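Local coordinates for protein 4-hydroxythreonine-4-phosphate dehydrogenase (Legionella pneumophila subsp. pneumophila, PDB 6XMY) that probably catalyses the NAD(P)-dependent oxidation of 4-(phosphooxy)-L-threonine, a step of pyridoxine 5'-phosphate biosynthesis, with the help of a divalent metal ion, at residues L155-S158 with Q159-V162; H168-L171 with R172-P175; L182-K185 with V186-L190; P245-A248 with D249-F252; Y263-Y267 with H268-L272. All blocks are in the same frame, centred on the assembly; numbering follows the deposited sequence.

Contact 1. Residues L155-S158 with Q159-V162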
# COMPACT_ATOMS: atom_id res chain seq x y z
N LEU A 155 1.20 1.36 6.86
CA LEU A 155 2.40 0.58 6.60
C LEU A 155 2.66 -0.34 7.78
O LEU A 155 2.45 0.02 8.95
CB LEU A 155 3.61 1.48 6.30
CG LEU A 155 3.75 1.86 4.81
CD1 LEU A 155 2.62 2.78 4.34
CD2 LEU A 155 5.11 2.48 4.52
N ALA A 156 3.10 -1.56 7.47
CA ALA A 156 3.21 -2.60 8.48
C ALA A 156 4.50 -3.38 8.29
O ALA A 156 4.82 -3.79 7.17
CB ALA A 156 2.02 -3.55 8.41
N CYS A 157 5.22 -3.58 9.38
CA CYS A 157 6.38 -4.46 9.43
C CYS A 157 6.40 -5.08 10.82
O CYS A 157 5.57 -4.77 11.67
CB CYS A 157 7.67 -3.70 9.11
SG CYS A 157 8.00 -2.30 10.23
N SER A 158 7.37 -5.97 11.06
CA SER A 158 7.44 -6.62 12.37
C SER A 158 7.68 -5.62 13.50
O SER A 158 7.24 -5.85 14.63
CB SER A 158 8.50 -7.71 12.38
OG SER A 158 9.79 -7.14 12.37
N GLN A 159 8.35 -4.49 13.21
CA GLN A 159 8.67 -3.53 14.26
C GLN A 159 7.45 -2.71 14.66
O GLN A 159 7.28 -2.37 15.84
CB GLN A 159 9.79 -2.59 13.80
CG GLN A 159 11.15 -3.24 13.63
CD GLN A 159 11.37 -3.86 12.25
OE1 GLN A 159 10.44 -3.96 11.45
NE2 GLN A 159 12.61 -4.26 11.98
N MET A 160 6.59 -2.38 13.70
CA MET A 160 5.53 -1.42 14.00
C MET A 160 4.53 -1.38 12.85
O MET A 160 4.81 -1.81 11.73
CB MET A 160 6.11 -0.02 14.22
CG MET A 160 6.82 0.54 12.99
SD MET A 160 7.58 2.15 13.24
CE MET A 160 8.92 1.71 14.37
N LYS A 161 3.36 -0.85 13.16
CA LYS A 161 2.37 -0.47 12.17
C LYS A 161 2.15 1.02 12.32
O LYS A 161 2.04 1.53 13.44
CB LYS A 161 1.04 -1.21 12.43
CG LYS A 161 1.11 -2.72 12.23
CD LYS A 161 -0.24 -3.34 12.51
CE LYS A 161 -0.26 -4.84 12.21
NZ LYS A 161 0.72 -5.60 13.04
N VAL A 162 2.10 1.74 11.19
CA VAL A 162 1.89 3.18 11.18
C VAL A 162 0.76 3.49 10.21
O VAL A 162 0.90 3.26 9.00
CB VAL A 162 3.15 3.97 10.81
CG1 VAL A 162 2.81 5.45 10.73
CG2 VAL A 162 4.25 3.73 11.84
O HOH W 1 2.85 -5.67 11.15
O HOH W 2 3.77 -5.00 13.95
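Gln159, at the bend of the chain, folds its side chain back over the residues just before it: with CG beside its own backbone N (chi1 -68°) and a second bend at chi2, the amide oxygen OE1 comes to 3.2 Å from Cys157 SG. Ser158 is held from outside, its backbone N bonding to the carboxylate of Glu282. Met160 closes the turn. Its carbonyl O accepts Cys157 N at 3.0 Å, while Met160 N returns a weak bond to Cys157 O. Its side chain leaves the turn, CG lying 4.1 Å from Cys157 SG. Lys161 packs CG on Ala156 CB at 4.0 Å, on the same face of the hairpin. Its chain runs extended and bends only at chi4, which brings NZ to two waters, both of which donate to Cys157 O; the bond from NZ to one of them is weak. Val162 pairs with Leu155 by two backbone bonds, Val162 N to Leu155 O at 2.8 Å and Leu155 N to Val162 O at 2.9 Å. Their side chains share the opposite face, turned to Leu275 of helix 268-279. The alternation of a hydrogen-bonded pair, Leu155 with Val162, and a non-hydrogen-bonded pair, Ala156 with Lys161, defines an antiparallel beta hairpin, here joining strands 152-156 and 161-164.

Contact 2. Residues H168-L171 with R172-P175. With ZN (zinc ion), chain K.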
# COMPACT_ATOMS: atom_id res chain seq x y z
N HIS A 168 -1.16 11.79 0.79
CA HIS A 168 -0.35 12.55 -0.14
C HIS A 168 -0.97 13.93 -0.29
O HIS A 168 -1.82 14.18 -1.15
CB HIS A 168 -0.13 11.77 -1.44
CG HIS A 168 0.77 10.57 -1.26
ND1 HIS A 168 0.33 9.27 -1.40
CD2 HIS A 168 2.08 10.48 -0.91
CE1 HIS A 168 1.32 8.44 -1.16
NE2 HIS A 168 2.40 9.15 -0.87
N LEU A 169 -0.58 14.84 0.61
CA LEU A 169 -0.92 16.25 0.62
C LEU A 169 0.35 17.07 0.67
O LEU A 169 1.32 16.68 1.32
CB LEU A 169 -1.70 16.62 1.89
CG LEU A 169 -3.12 16.11 2.05
CD1 LEU A 169 -3.62 16.56 3.40
CD2 LEU A 169 -4.01 16.66 0.94
N PRO A 170 0.36 18.24 0.03
CA PRO A 170 1.40 19.22 0.34
C PRO A 170 1.34 19.56 1.81
O PRO A 170 0.27 19.60 2.42
CB PRO A 170 1.01 20.43 -0.51
CG PRO A 170 0.10 19.89 -1.57
CD PRO A 170 -0.63 18.76 -0.93
N LEU A 171 2.51 19.79 2.41
CA LEU A 171 2.54 20.09 3.84
C LEU A 171 1.66 21.29 4.19
O LEU A 171 1.05 21.31 5.27
CB LEU A 171 3.97 20.32 4.31
CG LEU A 171 4.13 20.21 5.83
CD1 LEU A 171 4.14 18.75 6.25
CD2 LEU A 171 5.38 20.93 6.30
N ARG A 172 1.58 22.30 3.31
CA ARG A 172 0.73 23.46 3.56
C ARG A 172 -0.71 23.07 3.85
O ARG A 172 -1.41 23.78 4.59
CB ARG A 172 0.74 24.40 2.34
CG ARG A 172 1.98 25.25 2.16
CD ARG A 172 1.85 26.30 1.05
NE ARG A 172 3.02 27.19 1.01
CZ ARG A 172 3.12 28.30 1.72
NH1 ARG A 172 2.11 28.67 2.51
NH2 ARG A 172 4.21 29.05 1.65
N MET A 173 -1.20 21.98 3.26
CA MET A 173 -2.60 21.60 3.37
C MET A 173 -2.89 20.67 4.54
O MET A 173 -4.07 20.39 4.83
CB MET A 173 -3.06 20.93 2.07
CG MET A 173 -3.03 21.87 0.86
SD MET A 173 -3.59 21.10 -0.65
CE MET A 173 -5.30 20.76 -0.24
N VAL A 174 -1.86 20.16 5.21
CA VAL A 174 -2.08 19.18 6.27
C VAL A 174 -2.94 19.72 7.41
O VAL A 174 -3.94 19.07 7.76
CB VAL A 174 -0.74 18.57 6.72
CG1 VAL A 174 -0.90 17.82 8.04
CG2 VAL A 174 -0.21 17.64 5.63
N PRO A 175 -2.62 20.86 8.03
CA PRO A 175 -3.44 21.28 9.19
C PRO A 175 -4.91 21.46 8.87
O PRO A 175 -5.76 21.00 9.65
CB PRO A 175 -2.75 22.56 9.64
CG PRO A 175 -1.30 22.36 9.21
CD PRO A 175 -1.45 21.73 7.86
ZN ZN K . 4.37 8.19 -0.18
O HOH W 3 3.65 6.85 -1.83
O HOH W 4 3.43 6.84 0.70
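Met173 places CG beside its backbone N (chi1 -64°), and its chain stays straight through chi2 until it bends at the thioether. This lays SD alongside the ring of Pro170, 3.8 Å from CD and slightly farther from CG, the two side chains pointing the same way. Val174 sets CG1 anti to the backbone N (chi1 166°), which leaves the other branch, CG2, to face back along the chain. CG2 meets Leu169 CB at 4.2 Å and also lies near the carbonyl oxygens of Pro170 and Leu171. Leu169 adds a looser touch, its CD2 reaching the methyl CE of Met173. Two successive backbone bonds wind the chain: Met173 N to Pro170 O at 2.9 Å and Val174 N to Leu171 O at 3.1 Å. Both are i to i+3 bonds, and together they lead the loop after strand 161-164 into the short, weakly bonded helix about 174-177. Pro175 has no N-H to give; its CD instead rests 3.6 Å from Leu171 O. Most of this turn lies at the surface, but Val174 is buried, packing on Thr166, Leu210 and Tyr267, and Leu171 also leans on Tyr267. At the start of the segment, His168 lies apart from the turn and binds the zinc ion through NE2 at 2.3 Å. His268 is the second protein ligand, and two waters complete the ligands seen, one of them 1.9 Å from the zinc ion.

Contact 3. Residues L182-K185 with V186-L190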
# COMPACT_ATOMS: atom_id res chain seq x y z
N LEU A 182 -12.41 13.45 10.90
CA LEU A 182 -11.50 12.64 10.10
C LEU A 182 -10.68 11.71 10.98
O LEU A 182 -10.53 10.52 10.68
CB LEU A 182 -10.58 13.52 9.25
CG LEU A 182 -9.51 12.74 8.46
CD1 LEU A 182 -10.15 11.85 7.39
CD2 LEU A 182 -8.51 13.69 7.84
N ILE A 183 -10.15 12.23 12.10
CA ILE A 183 -9.38 11.41 13.02
C ILE A 183 -10.22 10.26 13.54
O ILE A 183 -9.78 9.10 13.59
CB ILE A 183 -8.83 12.27 14.17
CG1 ILE A 183 -7.82 13.28 13.65
CG2 ILE A 183 -8.20 11.39 15.24
CD1 ILE A 183 -7.41 14.29 14.69
N ILE A 184 -11.47 10.56 13.93
CA ILE A 184 -12.38 9.52 14.41
C ILE A 184 -12.59 8.44 13.36
O ILE A 184 -12.49 7.24 13.64
CB ILE A 184 -13.70 10.15 14.86
CG1 ILE A 184 -13.48 11.00 16.12
CG2 ILE A 184 -14.75 9.07 15.11
CD1 ILE A 184 -14.57 12.02 16.36
N LYS A 185 -12.88 8.85 12.12
CA LYS A 185 -13.20 7.87 11.09
C LYS A 185 -11.98 7.04 10.73
O LYS A 185 -12.09 5.82 10.52
CB LYS A 185 -13.74 8.60 9.86
CG LYS A 185 -15.14 9.13 10.08
CD LYS A 185 -15.60 10.01 8.94
CE LYS A 185 -17.02 10.50 9.17
NZ LYS A 185 -17.47 11.41 8.07
N VAL A 186 -10.81 7.67 10.67
CA VAL A 186 -9.57 6.94 10.40
C VAL A 186 -9.31 5.92 11.49
O VAL A 186 -9.00 4.75 11.22
CB VAL A 186 -8.40 7.92 10.25
CG1 VAL A 186 -7.07 7.19 10.39
CG2 VAL A 186 -8.49 8.63 8.91
N ILE A 187 -9.39 6.35 12.75
CA ILE A 187 -9.06 5.45 13.85
C ILE A 187 -10.14 4.38 14.04
O ILE A 187 -9.83 3.23 14.39
CB ILE A 187 -8.68 6.22 15.12
CG1 ILE A 187 -7.43 7.05 14.84
CG2 ILE A 187 -8.43 5.26 16.28
CD1 ILE A 187 -6.93 7.87 16.03
N GLN A 188 -11.42 4.69 13.76
CA GLN A 188 -12.44 3.65 13.76
C GLN A 188 -12.10 2.56 12.75
O GLN A 188 -12.17 1.36 13.05
CB GLN A 188 -13.81 4.24 13.43
CG GLN A 188 -14.51 4.96 14.58
CD GLN A 188 -15.75 5.71 14.13
OE1 GLN A 188 -15.97 5.93 12.94
NE2 GLN A 188 -16.58 6.11 15.09
N GLN A 189 -11.69 2.96 11.54
CA GLN A 189 -11.32 1.97 10.53
C GLN A 189 -10.09 1.18 10.96
O GLN A 189 -10.05 -0.05 10.82
CB GLN A 189 -11.10 2.64 9.18
CG GLN A 189 -10.71 1.66 8.09
CD GLN A 189 -11.79 0.62 7.84
OE1 GLN A 189 -12.91 0.97 7.47
NE2 GLN A 189 -11.46 -0.65 8.05
N LEU A 190 -9.07 1.87 11.47
CA LEU A 190 -7.87 1.19 11.95
C LEU A 190 -8.21 0.17 13.03
O LEU A 190 -7.76 -0.98 12.98
CB LEU A 190 -6.88 2.23 12.49
CG LEU A 190 -5.63 1.64 13.14
CD1 LEU A 190 -4.84 0.80 12.16
CD2 LEU A 190 -4.75 2.75 13.73
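Val186 and Leu182 stand one turn apart on the alpha-helix 180-197, where each residue meets the one four places on. Four backbone bonds bind the two segments in the regular i to i+4 pattern: Val186 N to Leu182 O, Ile187 N to Ile183 O, Gln188 N to Ile184 O at 2.8 Å, and the longer Gln189 N to Lys185 O at 3.1 Å. Apolar contacts repeat this spacing along the helix. The Leu182 and Val186 side chains slant across each other, Leu182 CD1 3.9 Å from Val186 CG2; Val186 packs on Val152 of strand 152-156 and Leu182 on Val165. Ile183 and Ile187 lie side by side, CG2 of the first against CD1 of the second at 3.8 Å; they pack toward helix 223-237 and, through Ile187, strand 262-265. Polar side chains leave the helix for other partners. Lys185, extended beyond CG, carries NZ to a salt bridge with Glu149, and Gln189, bent at chi2, bonds through NE2 to Ser193 OG one turn on. Gln188 combines both kinds of contact. With CG beside its backbone N (chi1 -79°) and the rest of the chain extended, its aliphatic part runs along Ile184. Its amide NE2 is bonded to Gln238, yet the flat amide also covers the branch methyl of Ile184: CG2 lies 3.5 Å from Gln188 NE2 and 3.6 Å from Gln188 CD.

Contact 4. Residues P245-A248 with D249-F252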
# COMPACT_ATOMS: atom_id res chain seq x y z
N PRO A 245 -2.48 13.10 22.51
CA PRO A 245 -1.45 13.15 21.46
C PRO A 245 -0.03 13.05 22.02
O PRO A 245 0.27 13.63 23.06
CB PRO A 245 -1.66 14.53 20.84
CG PRO A 245 -2.20 15.35 21.99
CD PRO A 245 -3.11 14.41 22.73
N LEU A 246 0.81 12.31 21.33
CA LEU A 246 2.19 12.08 21.72
C LEU A 246 3.16 12.84 20.82
O LEU A 246 2.86 13.09 19.65
CB LEU A 246 2.51 10.58 21.62
CG LEU A 246 1.66 9.68 22.51
CD1 LEU A 246 1.94 8.22 22.18
CD2 LEU A 246 1.94 9.97 23.97
N PRO A 247 4.33 13.21 21.32
CA PRO A 247 5.31 13.87 20.47
C PRO A 247 5.91 12.87 19.49
O PRO A 247 6.42 11.82 19.89
CB PRO A 247 6.36 14.38 21.47
CG PRO A 247 6.25 13.44 22.63
CD PRO A 247 4.78 13.10 22.72
N ALA A 248 5.86 13.21 18.20
CA ALA A 248 6.27 12.25 17.18
C ALA A 248 7.76 11.92 17.26
O ALA A 248 8.17 10.85 16.80
CB ALA A 248 5.93 12.76 15.78
N ASP A 249 8.57 12.82 17.80
CA ASP A 249 10.01 12.59 17.81
C ASP A 249 10.44 11.55 18.83
O ASP A 249 11.55 11.03 18.71
CB ASP A 249 10.80 13.89 17.95
CG ASP A 249 10.60 14.56 19.29
OD1 ASP A 249 9.44 14.62 19.78
OD2 ASP A 249 11.60 15.05 19.86
N THR A 250 9.58 11.20 19.81
CA THR A 250 9.90 10.09 20.70
C THR A 250 8.84 8.99 20.77
O THR A 250 9.09 7.96 21.40
CB THR A 250 10.20 10.59 22.13
OG1 THR A 250 9.10 11.38 22.60
CG2 THR A 250 11.50 11.41 22.15
N MET A 251 7.69 9.15 20.11
CA MET A 251 6.59 8.18 20.22
C MET A 251 7.02 6.79 19.76
O MET A 251 6.54 5.78 20.29
CB MET A 251 5.42 8.66 19.36
CG MET A 251 4.26 7.68 19.24
SD MET A 251 2.85 8.35 18.31
CE MET A 251 3.41 8.18 16.62
N PHE A 252 7.89 6.73 18.76
CA PHE A 252 8.29 5.45 18.17
C PHE A 252 9.35 4.72 18.98
O PHE A 252 9.73 3.60 18.61
CB PHE A 252 8.79 5.67 16.74
CG PHE A 252 7.75 6.24 15.82
CD1 PHE A 252 6.73 5.44 15.32
CD2 PHE A 252 7.78 7.58 15.44
CE1 PHE A 252 5.77 5.97 14.47
CE2 PHE A 252 6.83 8.11 14.60
CZ PHE A 252 5.82 7.30 14.11
O HOH W 5 9.59 8.66 17.67
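Thr250 N donates to Pro247 O at 3.2 Å, an i to i+3 bond, and Met251 N adds a weak bond to the same oxygen at 3.0 Å, so one carbonyl holds two successive amides at the start of the short, weakly bonded helix 248-251. One residue on, a water takes over the link between turns: it donates to Ala248 O and accepts from Phe252 N, both at 2.8 Å, bridging an i to i+4 pair without a direct bond between them. Two side chains of the turn lie against the proline ring. Asp249 has CG between its backbone N and carbonyl carbon (chi1 66°), which folds the carboxylate back until OD1 is 3.5 Å from Pro247 CB. Thr250 OG1 approaches the same ring at Pro247 CG, also at 3.5 Å. Farther round, Met251, CG anti to its backbone N (chi1 173°) and bent only at chi3, meets Leu246 nearly at a right angle. In the conformer given, its CG lies 3.8 Å from Leu246 CD1. Phe252 swings its ring back toward Ala248 O, CD2 coming closest. Strand 241-246 thus leads through Pro247 into a short, weakly bonded helix, with Leu246 paired to the backbones of Val207 and Gly209. Met251 packs on Ala208 and Phe252 on Val274 of helix 268-279, while Pro245 meets helix 223-237.

Contact 5. Residues Y263-Y267 with H268-L272. With ZN (zinc ion), chain K.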
# COMPACT_ATOMS: atom_id res chain seq x y z
N TYR A 263 0.65 2.67 15.58
CA TYR A 263 0.80 4.11 15.70
C TYR A 263 -0.07 4.80 14.67
O TYR A 263 -0.32 4.27 13.58
CB TYR A 263 2.25 4.52 15.45
CG TYR A 263 3.23 3.95 16.43
CD1 TYR A 263 3.37 4.49 17.71
CD2 TYR A 263 4.04 2.87 16.08
CE1 TYR A 263 4.27 3.96 18.61
CE2 TYR A 263 4.94 2.34 16.98
CZ TYR A 263 5.06 2.89 18.24
OH TYR A 263 5.96 2.37 19.14
N VAL A 264 -0.51 6.01 15.00
CA VAL A 264 -1.18 6.90 14.07
C VAL A 264 -0.34 8.16 13.95
O VAL A 264 -0.08 8.84 14.96
CB VAL A 264 -2.61 7.21 14.52
CG1 VAL A 264 -3.23 8.26 13.63
CG2 VAL A 264 -3.45 5.95 14.54
N ALA A 265 0.09 8.47 12.74
CA ALA A 265 0.75 9.73 12.45
C ALA A 265 -0.22 10.65 11.72
O ALA A 265 -1.08 10.19 10.97
CB ALA A 265 2.02 9.51 11.61
N MET A 266 -0.07 11.95 11.96
CA MET A 266 -0.98 12.92 11.38
C MET A 266 -0.72 13.14 9.89
O MET A 266 -1.66 13.49 9.16
CB MET A 266 -0.91 14.24 12.14
CG MET A 266 -1.54 14.14 13.52
SD MET A 266 -3.34 13.96 13.46
CE MET A 266 -3.64 12.81 14.81
N TYR A 267 0.51 12.93 9.43
CA TYR A 267 0.85 13.21 8.05
C TYR A 267 2.03 12.35 7.60
O TYR A 267 2.76 11.77 8.41
CB TYR A 267 1.10 14.72 7.82
CG TYR A 267 2.19 15.30 8.69
CD1 TYR A 267 1.93 15.73 9.99
CD2 TYR A 267 3.50 15.40 8.21
CE1 TYR A 267 2.94 16.25 10.79
CE2 TYR A 267 4.50 15.92 9.00
CZ TYR A 267 4.22 16.34 10.28
OH TYR A 267 5.25 16.83 11.05
N HIS A 268 2.19 12.30 6.28
CA HIS A 268 3.05 11.33 5.60
C HIS A 268 4.47 11.29 6.17
O HIS A 268 4.95 10.25 6.62
CB HIS A 268 3.04 11.72 4.11
CG HIS A 268 3.80 10.79 3.23
ND1 HIS A 268 5.17 10.79 3.12
CD2 HIS A 268 3.35 9.88 2.32
CE1 HIS A 268 5.55 9.90 2.22
NE2 HIS A 268 4.46 9.33 1.73
N ASP A 269 5.17 12.43 6.13
CA ASP A 269 6.57 12.43 6.55
C ASP A 269 6.74 12.44 8.07
O ASP A 269 7.89 12.43 8.53
CB ASP A 269 7.32 13.62 5.94
CG ASP A 269 7.65 13.41 4.46
OD1 ASP A 269 7.42 12.31 3.90
OD2 ASP A 269 8.17 14.37 3.84
N GLN A 270 5.65 12.47 8.84
CA GLN A 270 5.76 12.34 10.29
C GLN A 270 5.90 10.88 10.71
O GLN A 270 6.50 10.60 11.75
CB GLN A 270 4.52 12.94 10.96
CG GLN A 270 4.69 13.16 12.45
CD GLN A 270 3.41 13.56 13.13
OE1 GLN A 270 2.36 12.96 12.89
NE2 GLN A 270 3.48 14.58 14.00
N GLY A 271 5.35 9.95 9.92
CA GLY A 271 5.34 8.56 10.31
C GLY A 271 6.14 7.62 9.43
O GLY A 271 6.72 6.64 9.92
N LEU A 272 6.18 7.89 8.14
CA LEU A 272 6.83 6.94 7.25
C LEU A 272 8.36 6.91 7.32
O LEU A 272 8.95 5.84 7.12
CB LEU A 272 6.35 7.11 5.81
CG LEU A 272 4.84 6.94 5.63
CD1 LEU A 272 4.51 6.80 4.15
CD2 LEU A 272 4.29 5.76 6.45
ZN ZN K . 4.37 8.19 -0.18
O HOH W 3 3.65 6.85 -1.83
O HOH W 4 3.43 6.84 0.70
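Tyr267 and Gln270 cross at about a right angle at the start of helix 268-279, where Tyr267 holds the N-cap position between strand 262-265 and the helix. Tyr267 has CG between its backbone N and carbonyl carbon (chi1 58°), which folds the ring over the first turn. Gln270 CB sits over the middle of one ring face, 3.5 Å from the centroid and 12° off the normal, a CH-pi contact. From there Gln270 runs extended as far as CD, CG anti to its backbone N, and its amide plane lies 28° from the ring plane. This carries OE1 back to the strand end, where it accepts Met266 N at 2.8 Å, almost head-on to the amide carbonyl. NE2 of the same amide bonds to Gly209 O, so both ends of the group are held and its rotation is fixed. The backbone reinforces the turn through Gln270 N and Tyr267 O at 3.0 Å. Nearby, Gly271 lets the helix approach the strand closely: its CA lies 3.7 Å from Ala265 CB. His268 places its ring toward the metal, with Leu272 CD1 above one face near the rim. Its ND1 donates to Asp269 OD1 at 2.8 Å, in the imidazole plane but from above the carboxylate plane, an interaction that orients the ring and would be expected to make NE2 a better ligand. NE2 binds the zinc ion at 2.2 Å.

In the fold
Contacts 2 and 5 meet at the zinc ion: His168 NE2 and His268 NE2 lie 3.3 Å apart, and the two contacts share both metal-bound waters. The side chain of His268 is about 7 Å from bound NAD. Away from the metal, Val174 CG1 packs on Tyr267 CB at 3.7 Å. Contact 1 joins contact 5 through the neighbouring strands 161-164 and 262-265, while Leu155 packs on Leu272, and its side chain is about 4 Å from those of Lys276 and Asn285, predicted to bind substrate. Contact 3 backs strand 262-265, with Leu190 CD2 3.5 Å from Val264 CG2. Contact 4 adds Phe252, whose CE1 touches both Val162 of contact 1 and Tyr263 of contact 5.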